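PDB 4J35: phosphotriesterase, putative from Deinococcus radiodurans, which probably hydrolyses lactones as a two-metal enzyme of the phosphotriesterase family and has been engineered for organophosphate hydrolysis. Local coordinates for residues T18-Y31 / L260-R272. The protein carries 7 engineered substitutions. Numbering follows the deposited sequence.
Engineered in segment 18-31: Leu28 (natural residue Tyr). With CO (cobalt (II) ion), chain C.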
loop_
_atom_site.group_PDB
_atom_site.type_symbol
_atom_site.label_atom_id
_atom_site.label_comp_id
_atom_site.label_asym_id
_atom_site.label_seq_id
_atom_site.Cartn_x
_atom_site.Cartn_y
_atom_site.Cartn_z
ATOM N N THR A 18 -6.795 10.144 -4.215
ATOM C CA THR A 18 -6.132 9.282 -3.235
ATOM C C THR A 18 -4.879 8.636 -3.792
ATOM O O THR A 18 -4.810 8.225 -4.977
ATOM C CB THR A 18 -7.135 8.159 -2.747
ATOM O OG1 THR A 18 -8.269 8.779 -2.141
ATOM C CG2 THR A 18 -6.494 7.225 -1.746
ATOM N N LEU A 19 -3.841 8.581 -2.949
ATOM C CA LEU A 19 -2.686 7.743 -3.200
ATOM C C LEU A 19 -2.895 6.532 -2.323
ATOM O O LEU A 19 -2.857 6.615 -1.086
ATOM C CB LEU A 19 -1.372 8.430 -2.765
ATOM C CG LEU A 19 -0.986 9.608 -3.639
ATOM C CD1 LEU A 19 0.291 10.231 -3.008
ATOM C CD2 LEU A 19 -0.697 9.233 -5.096
ATOM N N PRO A 20 -3.114 5.383 -2.953
ATOM C CA PRO A 20 -3.523 4.189 -2.208
ATOM C C PRO A 20 -2.403 3.280 -1.637
ATOM O O PRO A 20 -2.692 2.239 -1.043
ATOM C CB PRO A 20 -4.378 3.436 -3.253
ATOM C CG PRO A 20 -3.637 3.662 -4.518
ATOM C CD PRO A 20 -3.136 5.161 -4.413
ATOM N N HIS A 21 -1.124 3.668 -1.773
ATOM C CA HIS A 21 -0.051 2.867 -1.202
ATOM C C HIS A 21 1.186 3.746 -1.034
ATOM O O HIS A 21 1.927 3.924 -1.990
ATOM C CB HIS A 21 0.357 1.684 -2.073
ATOM C CG HIS A 21 1.285 0.726 -1.399
ATOM N ND1 HIS A 21 1.029 -0.634 -1.307
ATOM C CD2 HIS A 21 2.484 0.904 -0.795
ATOM C CE1 HIS A 21 2.019 -1.226 -0.670
ATOM N NE2 HIS A 21 2.943 -0.312 -0.407
ATOM N N GLU A 22 1.394 4.174 0.200
ATOM C CA GLU A 22 2.546 5.025 0.561
ATOM C C GLU A 22 2.960 4.690 1.987
ATOM O O GLU A 22 2.242 4.012 2.704
ATOM C CB GLU A 22 2.127 6.501 0.472
ATOM C CG GLU A 22 1.476 7.000 -0.825
ATOM C CD GLU A 22 2.416 7.018 -2.021
ATOM O OE1 GLU A 22 3.662 7.152 -1.777
ATOM O OE2 GLU A 22 1.904 6.921 -3.180
ATOM N N HIS A 23 4.105 5.220 2.430
ATOM C CA HIS A 23 4.631 4.963 3.763
ATOM C C HIS A 23 5.044 6.321 4.381
ATOM O O HIS A 23 6.070 6.858 4.017
ATOM C CB HIS A 23 5.815 3.960 3.670
ATOM C CG HIS A 23 5.390 2.594 3.175
ATOM N ND1 HIS A 23 4.676 1.733 3.978
ATOM C CD2 HIS A 23 5.509 1.970 1.971
ATOM C CE1 HIS A 23 4.400 0.628 3.308
ATOM N NE2 HIS A 23 4.846 0.755 2.072
ATOM N N VAL A 24 4.230 6.871 5.296
ATOM C CA VAL A 24 4.600 8.145 5.966
ATOM C C VAL A 24 5.932 7.950 6.725
ATOM O O VAL A 24 6.876 8.723 6.541
ATOM C CB VAL A 24 3.476 8.658 6.908
ATOM C CG1 VAL A 24 3.897 9.964 7.614
ATOM C CG2 VAL A 24 2.161 8.884 6.126
ATOM N N ILE A 25 6.008 6.941 7.577
ATOM C CA ILE A 25 7.293 6.469 8.091
ATOM C C ILE A 25 7.465 4.976 7.817
ATOM O O ILE A 25 6.500 4.251 7.594
ATOM C CB ILE A 25 7.464 6.737 9.593
ATOM C CG1 ILE A 25 6.466 5.906 10.397
ATOM C CG2 ILE A 25 7.319 8.211 9.885
ATOM C CD1 ILE A 25 6.499 6.218 11.907
ATOM N N PHE A 26 8.709 4.530 7.750
ATOM C CA PHE A 26 8.972 3.147 7.454
ATOM C C PHE A 26 10.322 2.710 7.978
ATOM O O PHE A 26 11.324 3.427 7.792
ATOM C CB PHE A 26 8.953 2.945 5.940
ATOM C CG PHE A 26 8.965 1.493 5.532
ATOM C CD1 PHE A 26 10.160 0.826 5.354
ATOM C CD2 PHE A 26 7.784 0.814 5.291
ATOM C CE1 PHE A 26 10.171 -0.512 4.973
ATOM C CE2 PHE A 26 7.791 -0.522 4.915
ATOM C CZ PHE A 26 8.982 -1.182 4.757
ATOM N N GLY A 27 10.347 1.531 8.602
ATOM C CA GLY A 27 11.585 0.882 9.025
ATOM C C GLY A 27 11.588 -0.574 8.632
ATOM O O GLY A 27 10.616 -1.261 8.884
ATOM N N LEU A 28 12.663 -1.029 7.997
ATOM C CA LEU A 28 12.856 -2.442 7.737
ATOM C C LEU A 28 13.049 -3.180 9.046
ATOM O O LEU A 28 13.739 -2.684 9.937
ATOM C CB LEU A 28 14.063 -2.656 6.845
ATOM C CG LEU A 28 13.877 -2.107 5.423
ATOM C CD1 LEU A 28 15.242 -1.949 4.742
ATOM C CD2 LEU A 28 12.904 -2.993 4.594
ATOM N N PRO A 29 12.462 -4.371 9.157
ATOM C CA PRO A 29 12.554 -5.122 10.402
ATOM C C PRO A 29 13.986 -5.196 10.873
ATOM O O PRO A 29 14.848 -5.622 10.109
ATOM C CB PRO A 29 12.029 -6.494 10.001
ATOM C CG PRO A 29 10.956 -6.156 9.000
ATOM C CD PRO A 29 11.552 -5.024 8.190
ATOM N N GLY A 30 14.223 -4.777 12.112
ATOM C CA GLY A 30 15.573 -4.710 12.663
ATOM C C GLY A 30 15.962 -3.296 13.034
ATOM O O GLY A 30 16.846 -3.083 13.856
ATOM N N TYR A 31 15.297 -2.317 12.418
ATOM C CA TYR A 31 15.627 -0.913 12.639
ATOM C C TYR A 31 15.585 -0.589 14.143
ATOM O O TYR A 31 16.359 0.236 14.628
ATOM C CB TYR A 31 14.658 0.027 11.879
ATOM C CG TYR A 31 13.308 0.129 12.538
ATOM C CD1 TYR A 31 12.283 -0.767 12.219
ATOM C CD2 TYR A 31 13.065 1.083 13.512
ATOM C CE1 TYR A 31 11.055 -0.717 12.881
ATOM C CE2 TYR A 31 11.822 1.164 14.155
ATOM C CZ TYR A 31 10.837 0.263 13.839
ATOM O OH TYR A 31 9.634 0.332 14.501
ATOM N N LEU A 260 -5.154 1.405 -10.294
ATOM C CA LEU A 260 -4.819 2.466 -9.354
ATOM C C LEU A 260 -3.336 2.803 -9.430
ATOM O O LEU A 260 -2.545 2.044 -9.961
ATOM C CB LEU A 260 -5.210 2.074 -7.930
ATOM C CG LEU A 260 -6.723 2.020 -7.726
ATOM C CD1 LEU A 260 -7.254 0.573 -7.931
ATOM C CD2 LEU A 260 -7.085 2.552 -6.358
ATOM N N LEU A 261 -2.980 3.959 -8.878
ATOM C CA LEU A 261 -1.641 4.549 -9.088
ATOM C C LEU A 261 -1.049 5.061 -7.776
ATOM O O LEU A 261 -1.712 5.765 -7.041
ATOM C CB LEU A 261 -1.730 5.730 -10.055
ATOM C CG LEU A 261 -2.371 5.499 -11.426
ATOM C CD1 LEU A 261 -2.542 6.868 -12.136
ATOM C CD2 LEU A 261 -1.557 4.560 -12.293
ATOM N N SER A 262 0.190 4.679 -7.469
ATOM C CA SER A 262 0.864 5.201 -6.264
ATOM C C SER A 262 2.370 5.103 -6.396
ATOM O O SER A 262 2.859 4.654 -7.434
ATOM C CB SER A 262 0.410 4.484 -5.017
ATOM O OG SER A 262 0.002 5.421 -4.060
ATOM N N HIS A 263 3.087 5.562 -5.358
ATOM C CA HIS A 263 4.542 5.568 -5.378
ATOM C C HIS A 263 5.253 4.563 -4.468
ATOM O O HIS A 263 6.450 4.284 -4.686
ATOM C CB HIS A 263 5.082 6.971 -4.983
ATOM C CG HIS A 263 4.366 8.105 -5.638
ATOM N ND1 HIS A 263 3.219 8.666 -5.120
ATOM C CD2 HIS A 263 4.670 8.818 -6.746
ATOM C CE1 HIS A 263 2.856 9.692 -5.879
ATOM N NE2 HIS A 263 3.719 9.797 -6.870
ATOM N N ASP A 264 4.592 4.112 -3.400
ATOM C CA ASP A 264 5.257 3.297 -2.380
ATOM C C ASP A 264 6.441 4.084 -1.780
ATOM O O ASP A 264 7.463 3.519 -1.404
ATOM C CB ASP A 264 5.755 2.005 -2.990
ATOM C CG ASP A 264 6.065 0.930 -1.942
ATOM O OD1 ASP A 264 5.660 1.041 -0.770
ATOM O OD2 ASP A 264 6.763 -0.012 -2.320
ATOM N N SER A 265 6.247 5.384 -1.673
ATOM C CA SER A 265 7.326 6.283 -1.208
ATOM C C SER A 265 7.474 6.181 0.301
ATOM O O SER A 265 6.560 5.745 1.001
ATOM C CB SER A 265 7.017 7.710 -1.665
ATOM O OG SER A 265 5.921 8.293 -0.970
ATOM N N ILE A 266 8.639 6.566 0.825
ATOM C CA ILE A 266 8.826 6.553 2.265
ATOM C C ILE A 266 9.130 8.009 2.636
ATOM O O ILE A 266 10.130 8.553 2.173
ATOM C CB ILE A 266 10.009 5.651 2.660
ATOM C CG1 ILE A 266 9.651 4.164 2.478
ATOM C CG2 ILE A 266 10.463 5.943 4.081
ATOM C CD1 ILE A 266 10.913 3.287 2.538
ATOM N N TRP A 267 8.283 8.654 3.425
ATOM C CA TRP A 267 8.504 10.088 3.663
ATOM C C TRP A 267 9.520 10.335 4.736
ATOM O O TRP A 267 10.144 11.402 4.780
ATOM C CB TRP A 267 7.234 10.811 4.059
ATOM C CG TRP A 267 6.080 10.552 3.140
ATOM C CD1 TRP A 267 6.065 9.798 1.990
ATOM C CD2 TRP A 267 4.759 11.040 3.323
ATOM N NE1 TRP A 267 4.784 9.795 1.446
ATOM C CE2 TRP A 267 3.969 10.542 2.256
ATOM C CE3 TRP A 267 4.159 11.861 4.287
ATOM C CZ2 TRP A 267 2.617 10.844 2.130
ATOM C CZ3 TRP A 267 2.809 12.151 4.160
ATOM C CH2 TRP A 267 2.054 11.638 3.093
ATOM N N HIS A 268 9.685 9.376 5.631
ATOM C CA HIS A 268 10.704 9.503 6.679
ATOM C C HIS A 268 11.190 8.129 7.063
ATOM O O HIS A 268 10.421 7.274 7.433
ATOM C CB HIS A 268 10.125 10.175 7.909
ATOM C CG HIS A 268 11.081 10.259 9.058
ATOM N ND1 HIS A 268 11.951 11.309 9.218
ATOM C CD2 HIS A 268 11.298 9.426 10.102
ATOM C CE1 HIS A 268 12.662 11.128 10.320
ATOM N NE2 HIS A 268 12.281 9.995 10.877
ATOM N N TRP A 269 12.483 7.916 6.964
ATOM C CA TRP A 269 13.016 6.589 7.192
ATOM C C TRP A 269 13.392 6.353 8.671
ATOM O O TRP A 269 13.971 7.229 9.331
ATOM C CB TRP A 269 14.177 6.430 6.217
ATOM C CG TRP A 269 15.224 5.443 6.506
ATOM C CD1 TRP A 269 16.369 5.632 7.264
ATOM C CD2 TRP A 269 15.314 4.129 5.962
ATOM N NE1 TRP A 269 17.137 4.492 7.248
ATOM C CE2 TRP A 269 16.517 3.552 6.461
ATOM C CE3 TRP A 269 14.487 3.373 5.116
ATOM C CZ2 TRP A 269 16.908 2.256 6.142
ATOM C CZ3 TRP A 269 14.870 2.083 4.805
ATOM C CH2 TRP A 269 16.078 1.533 5.320
ATOM N N LEU A 270 13.041 5.187 9.195
ATOM C CA LEU A 270 13.393 4.825 10.579
ATOM C C LEU A 270 14.755 4.137 10.655
ATOM O O LEU A 270 15.153 3.407 9.748
ATOM C CB LEU A 270 12.296 3.947 11.220
ATOM C CG LEU A 270 10.903 4.588 11.137
ATOM C CD1 LEU A 270 9.826 3.599 11.605
ATOM C CD2 LEU A 270 10.836 5.887 11.952
ATOM N N GLY A 271 15.466 4.381 11.750
ATOM C CA GLY A 271 16.818 3.882 11.892
ATOM C C GLY A 271 17.786 5.008 11.622
ATOM O O GLY A 271 17.382 6.173 11.561
ATOM N N ARG A 272 19.065 4.676 11.483
ATOM C CA ARG A 272 20.049 5.666 11.113
ATOM C C ARG A 272 19.809 6.057 9.668
ATOM O O ARG A 272 19.463 5.220 8.855
ATOM C CB ARG A 272 21.464 5.092 11.228
ATOM C CG ARG A 272 22.169 5.390 12.515
ATOM C CD ARG A 272 23.573 4.800 12.488
ATOM N NE ARG A 272 23.602 3.376 12.840
ATOM C CZ ARG A 272 24.737 2.707 13.046
ATOM N NH1 ARG A 272 25.909 3.322 12.848
ATOM N NH2 ARG A 272 24.708 1.431 13.401
HETATM CO CO CO C . 4.842 -0.514 0.573
HETATM O O HOH W 1 -3.834 7.778 -7.182
HETATM O O HOH W 2 14.836 1.180 8.251
#
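Val24 CG2 sits over one face of the Trp267 indole, 4.0 Å from the centroid of its six-membered ring, a CH-pi contact. Leu270 CD1 lies over a face of the Tyr31 ring, and engineered Leu28 meets Trp269 at the ring edge, CD1 to CH2. The His23 ring takes Phe26 CD2 over one face and Asp264 OD1 at its edge; Asp264 OD1 also lies at the edge of the His21 ring, whose plane stands 86° from the carboxylate. These edges converge on cobalt, bound by His21 NE2 (2.1 Å), His23 NE2 (2.0 Å) and Asp264 OD1 (2.2 Å), with Lys143 also contributing to the site. Thr68 holds His23 ND1, and Arg228 pairs with Asp264 OD2. One shell back from the metal, the Glu22 carboxylate is buried and gripped by five bonds. Its chain bends at chi2 (-68°), bringing OE2 to Ser262 OG (2.6 Å) on the anti side and His263 N (2.8 Å) on the syn side, both tilted from the carboxylate plane, and to His263 ND1 from above it. OE1 accepts from Ser265 OG (2.7 Å) and Ser265 N. Replacing Glu22 by an alanine removes both oxygens and would probably leave these donors without their shared acceptor, setting the 262-265 loop free to shift. Further along, the chains pair as parallel strands through Trp267 N to His23 O and Leu270 N to Phe26 O (2.8 Å), extending the edge where the first and last strands of the TIM barrel meet. Five donors around one buried carboxylate, probably ionised, are consistent with a second-shell group that steadies the loop carrying Asp264.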